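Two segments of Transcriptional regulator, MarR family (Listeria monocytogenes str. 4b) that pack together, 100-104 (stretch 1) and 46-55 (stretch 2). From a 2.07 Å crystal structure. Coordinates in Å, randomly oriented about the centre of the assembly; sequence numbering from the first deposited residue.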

ATOM      1  N   THR A 100      25.331   3.720   8.125  1.00 37.45           N
ATOM      2  CA  THR A 100      25.000   3.375   6.742  1.00 36.08           C
ATOM      3  C   THR A 100      24.994   1.862   6.570  1.00 35.86           C
ATOM      4  O   THR A 100      25.818   1.165   7.152  1.00 36.12           O
ATOM      5  CB  THR A 100      25.969   3.998   5.750  1.00 36.79           C
ATOM      6  OG1 THR A 100      27.305   3.599   6.083  1.00 36.99           O
ATOM      7  CG2 THR A 100      25.875   5.498   5.794  1.00 37.92           C
ATOM      8  N   LEU A 101      24.121   1.376   5.697  1.00 36.43           N
ATOM      9  CA  LEU A 101      23.871  -0.051   5.573  1.00 37.83           C
ATOM     10  C   LEU A 101      23.787  -0.600   4.162  1.00 37.66           C
ATOM     11  O   LEU A 101      23.334   0.092   3.250  1.00 36.92           O
ATOM     12  CB  LEU A 101      22.483  -0.321   6.194  1.00 36.73           C
ATOM     13  CG  LEU A 101      22.181   0.198   7.607  1.00 38.95           C
ATOM     14  CD1 LEU A 101      20.711   0.096   7.910  1.00 42.17           C
ATOM     15  CD2 LEU A 101      23.000  -0.552   8.647  1.00 41.75           C
ATOM     16  N   LYS A 102      24.183  -1.867   4.008  1.00 38.11           N
ATOM     17  CA  LYS A 102      23.931  -2.622   2.775  1.00 39.43           C
ATOM     18  C   LYS A 102      23.401  -3.992   3.202  1.00 38.60           C
ATOM     19  O   LYS A 102      23.610  -4.407   4.339  1.00 39.48           O
ATOM     20  CB  LYS A 102      25.168  -2.756   1.877  1.00 38.17           C
ATOM     21  CG  LYS A 102      26.244  -3.721   2.312  1.00 41.81           C
ATOM     22  CD  LYS A 102      27.331  -3.767   1.252  1.00 42.74           C
ATOM     23  CE  LYS A 102      28.506  -4.676   1.612  1.00 52.48           C
ATOM     24  NZ  LYS A 102      28.264  -6.125   1.334  1.00 54.23           N
ATOM     25  N   LEU A 103      22.703  -4.680   2.307  1.00 37.76           N
ATOM     26  CA  LEU A 103      22.198  -6.021   2.599  1.00 36.88           C
ATOM     27  C   LEU A 103      23.267  -7.061   2.435  1.00 36.66           C
ATOM     28  O   LEU A 103      24.083  -6.969   1.532  1.00 36.40           O
ATOM     29  CB  LEU A 103      21.103  -6.435   1.633  1.00 35.69           C
ATOM     30  CG  LEU A 103      19.810  -5.644   1.624  1.00 36.56           C
ATOM     31  CD1 LEU A 103      18.853  -6.363   0.719  1.00 36.87           C
ATOM     32  CD2 LEU A 103      19.227  -5.528   3.024  1.00 35.01           C
ATOM     33  N   SER A 104      23.213  -8.087   3.275  1.00 36.72           N
ATOM     34  CA  SER A 104      24.116  -9.218   3.155  1.00 36.38           C
ATOM     35  C   SER A 104      23.515 -10.013   2.008  1.00 36.20           C
ATOM     36  O   SER A 104      22.472  -9.619   1.455  1.00 35.03           O
ATOM     37  CB  SER A 104      24.097 -10.056   4.424  1.00 36.54           C
ATOM     38  OG  SER A 104      22.777 -10.539   4.630  1.00 36.72           O
TER
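Stretch 2 (46-55) MINVIYSTPG

Stretch 2 enters as the last turns of a helix, 46-52, and leaves helical geometry at Thr53 (phi/psi -137/72), so that Pro54 and Gly55 run out beside the strand of stretch 1. Helix and strand cross almost at right angles: their N-to-C directions differ by 95° (signed crossing angle -95°), with the axes 7.2 Å apart at closest approach. Leu103 and Ile50 point at each other's stretches and touch. Leu103 points toward the helix, and its m,t rotamer (chi1 -64°, chi2 -173°) brings CD2 to 3.6 Å from Ile50 CG2, while CD1 lies 3.8 Å from Ile47 CG2 and 3.6 Å from Tyr51 CB. One leucine thus touches three helix residues, the neighbours Ile50 and Tyr51 and, one turn before them, Ile47. Ile50, also pointing toward its partner stretch, is m,t (chi1 -62°, chi2 173°); this extended form carries its CD1 to 3.8 Å from Leu101 CD1, and Leu101 answers with the same m,t pair from a sideways CA-to-CB bond. Ile47 instead has chi2 at -77° (m), and Tyr51, with chi1 t, has Leu103 CD1 oblique to its ring. Lys102 starts sideways, its CB 4.3 Å from Pro54 CB, but its p,t,t,p chain leads the end away, leaving the amine out of the interface. Beyond the helix the backbone takes over: Gly55 N donates to Leu101 O (2.8 Å, 152° at the hydrogen), the one direct hydrogen bond between the stretches. Gly55 has phi/psi 89/7, where a CB would jam against the preceding carbonyl oxygen; Thr100 CG2 rests 3.6 Å from Gly55 O. A water bridges the backbones farther along, donating to Ile50 O (2.8 Å from the water oxygen) and accepting from Leu103 N (2.9 Å).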

HETATM    1  N   MSE A  46      11.912  -2.341   4.919  1.00 36.68           N
HETATM    2  CA  MSE A  46      13.275  -1.863   5.206  1.00 34.74           C
HETATM    3  C   MSE A  46      14.294  -2.568   4.330  1.00 35.36           C
HETATM    4  O   MSE A  46      15.150  -1.923   3.723  1.00 33.93           O
HETATM    5  CB  MSE A  46      13.590  -2.095   6.682  1.00 34.70           C
HETATM    6  CG  MSE A  46      15.003  -1.691   7.161  1.00 37.27           C
HETATM    7 SE   MSE A  46      15.215  -1.579   9.152  0.75 31.57          SE
HETATM    8  CE  MSE A  46      13.973  -0.223   9.493  1.00 38.62           C
ATOM      9  N   ILE A  47      14.193  -3.894   4.272  1.00 36.82           N
ATOM     10  CA  ILE A  47      15.094  -4.723   3.471  1.00 36.35           C
ATOM     11  C   ILE A  47      15.079  -4.261   2.027  1.00 36.92           C
ATOM     12  O   ILE A  47      16.123  -4.124   1.414  1.00 35.45           O
ATOM     13  CB  ILE A  47      14.687  -6.213   3.502  1.00 36.77           C
ATOM     14  CG1 ILE A  47      14.886  -6.814   4.892  1.00 39.84           C
ATOM     15  CG2 ILE A  47      15.504  -7.029   2.497  1.00 36.95           C
ATOM     16  CD1 ILE A  47      16.302  -7.146   5.254  1.00 43.50           C
ATOM     17  N   ASN A  48      13.883  -3.994   1.514  1.00 39.31           N
ATOM     18  CA  ASN A  48      13.690  -3.566   0.138  1.00 41.08           C
ATOM     19  C   ASN A  48      14.257  -2.173  -0.172  1.00 40.84           C
ATOM     20  O   ASN A  48      14.833  -1.968  -1.243  1.00 42.09           O
ATOM     21  CB  ASN A  48      12.209  -3.691  -0.233  1.00 40.58           C
ATOM     22  CG  ASN A  48      11.740  -5.161  -0.281  1.00 43.33           C
ATOM     23  OD1 ASN A  48      12.503  -6.054  -0.664  1.00 46.16           O
ATOM     24  ND2 ASN A  48      10.478  -5.406   0.101  1.00 42.79           N
ATOM     25  N   VAL A  49      14.118  -1.246   0.764  1.00 39.52           N
ATOM     26  CA  VAL A  49      14.720   0.071   0.633  1.00 39.02           C
ATOM     27  C   VAL A  49      16.236  -0.076   0.605  1.00 38.71           C
ATOM     28  O   VAL A  49      16.899   0.504  -0.237  1.00 38.98           O
ATOM     29  CB  VAL A  49      14.352   0.986   1.799  1.00 38.48           C
ATOM     30  CG1 VAL A  49      15.204   2.246   1.798  1.00 40.84           C
ATOM     31  CG2 VAL A  49      12.845   1.347   1.776  1.00 40.30           C
ATOM     32  N   ILE A  50      16.783  -0.876   1.511  1.00 38.90           N
ATOM     33  CA  ILE A  50      18.241  -1.048   1.590  1.00 38.38           C
ATOM     34  C   ILE A  50      18.796  -1.724   0.332  1.00 39.87           C
ATOM     35  O   ILE A  50      19.952  -1.495  -0.067  1.00 41.29           O
ATOM     36  CB  ILE A  50      18.655  -1.820   2.882  1.00 37.46           C
ATOM     37  CG1 ILE A  50      18.254  -1.041   4.131  1.00 37.80           C
ATOM     38  CG2 ILE A  50      20.143  -2.040   2.937  1.00 37.01           C
ATOM     39  CD1 ILE A  50      18.473  -1.803   5.441  1.00 38.18           C
ATOM     40  N   TYR A  51      17.989  -2.570  -0.289  1.00 41.19           N
ATOM     41  CA  TYR A  51      18.404  -3.267  -1.493  1.00 43.43           C
ATOM     42  C   TYR A  51      18.587  -2.292  -2.656  1.00 43.28           C
ATOM     43  O   TYR A  51      19.550  -2.396  -3.407  1.00 42.17           O
ATOM     44  CB  TYR A  51      17.367  -4.327  -1.876  1.00 45.63           C
ATOM     45  CG  TYR A  51      17.771  -5.209  -3.042  1.00 48.17           C
ATOM     46  CD1 TYR A  51      18.966  -5.925  -3.022  1.00 50.44           C
ATOM     47  CD2 TYR A  51      16.939  -5.361  -4.144  1.00 53.69           C
ATOM     48  CE1 TYR A  51      19.333  -6.745  -4.077  1.00 51.84           C
ATOM     49  CE2 TYR A  51      17.295  -6.176  -5.206  1.00 53.52           C
ATOM     50  CZ  TYR A  51      18.497  -6.871  -5.164  1.00 54.25           C
ATOM     51  OH  TYR A  51      18.850  -7.690  -6.212  1.00 53.30           O
ATOM     52  N   SER A  52      17.669  -1.343  -2.790  1.00 43.30           N
ATOM     53  CA  SER A  52      17.728  -0.387  -3.891  1.00 45.50           C
ATOM     54  C   SER A  52      18.692   0.772  -3.642  1.00 45.33           C
ATOM     55  O   SER A  52      19.084   1.471  -4.582  1.00 45.07           O
ATOM     56  CB  SER A  52      16.339   0.174  -4.174  1.00 46.26           C
ATOM     57  OG  SER A  52      15.860   0.951  -3.086  1.00 51.08           O
ATOM     58  N   THR A  53      19.065   0.979  -2.385  1.00 44.02           N
ATOM     59  CA  THR A  53      19.927   2.076  -2.025  1.00 42.86           C
ATOM     60  C   THR A  53      20.982   1.617  -1.029  1.00 42.83           C
ATOM     61  O   THR A  53      20.912   1.948   0.154  1.00 42.42           O
ATOM     62  CB  THR A  53      19.098   3.213  -1.450  1.00 43.64           C
ATOM     63  OG1 THR A  53      17.958   3.415  -2.293  1.00 44.63           O
ATOM     64  CG2 THR A  53      19.923   4.516  -1.366  1.00 45.11           C
ATOM     65  N   PRO A  54      21.949   0.821  -1.505  1.00 41.12           N
ATOM     66  CA  PRO A  54      23.019   0.394  -0.639  1.00 40.97           C
ATOM     67  C   PRO A  54      23.845   1.578  -0.187  1.00 41.17           C
ATOM     68  O   PRO A  54      24.185   2.442  -0.985  1.00 43.13           O
ATOM     69  CB  PRO A  54      23.852  -0.543  -1.516  1.00 40.29           C
ATOM     70  CG  PRO A  54      23.477  -0.249  -2.879  1.00 41.23           C
ATOM     71  CD  PRO A  54      22.073   0.247  -2.855  1.00 41.61           C
ATOM     72  N   GLY A  55      24.175   1.593   1.095  1.00 40.52           N
ATOM     73  CA  GLY A  55      24.880   2.689   1.692  1.00 39.57           C
ATOM     74  C   GLY A  55      23.922   3.743   2.203  1.00 38.02           C
ATOM     75  O   GLY A  55      24.366   4.802   2.604  1.00 37.14           O
TER
HETATM   76  O   HOH W   1      22.201  -3.161  -0.159  1.00 26.50           O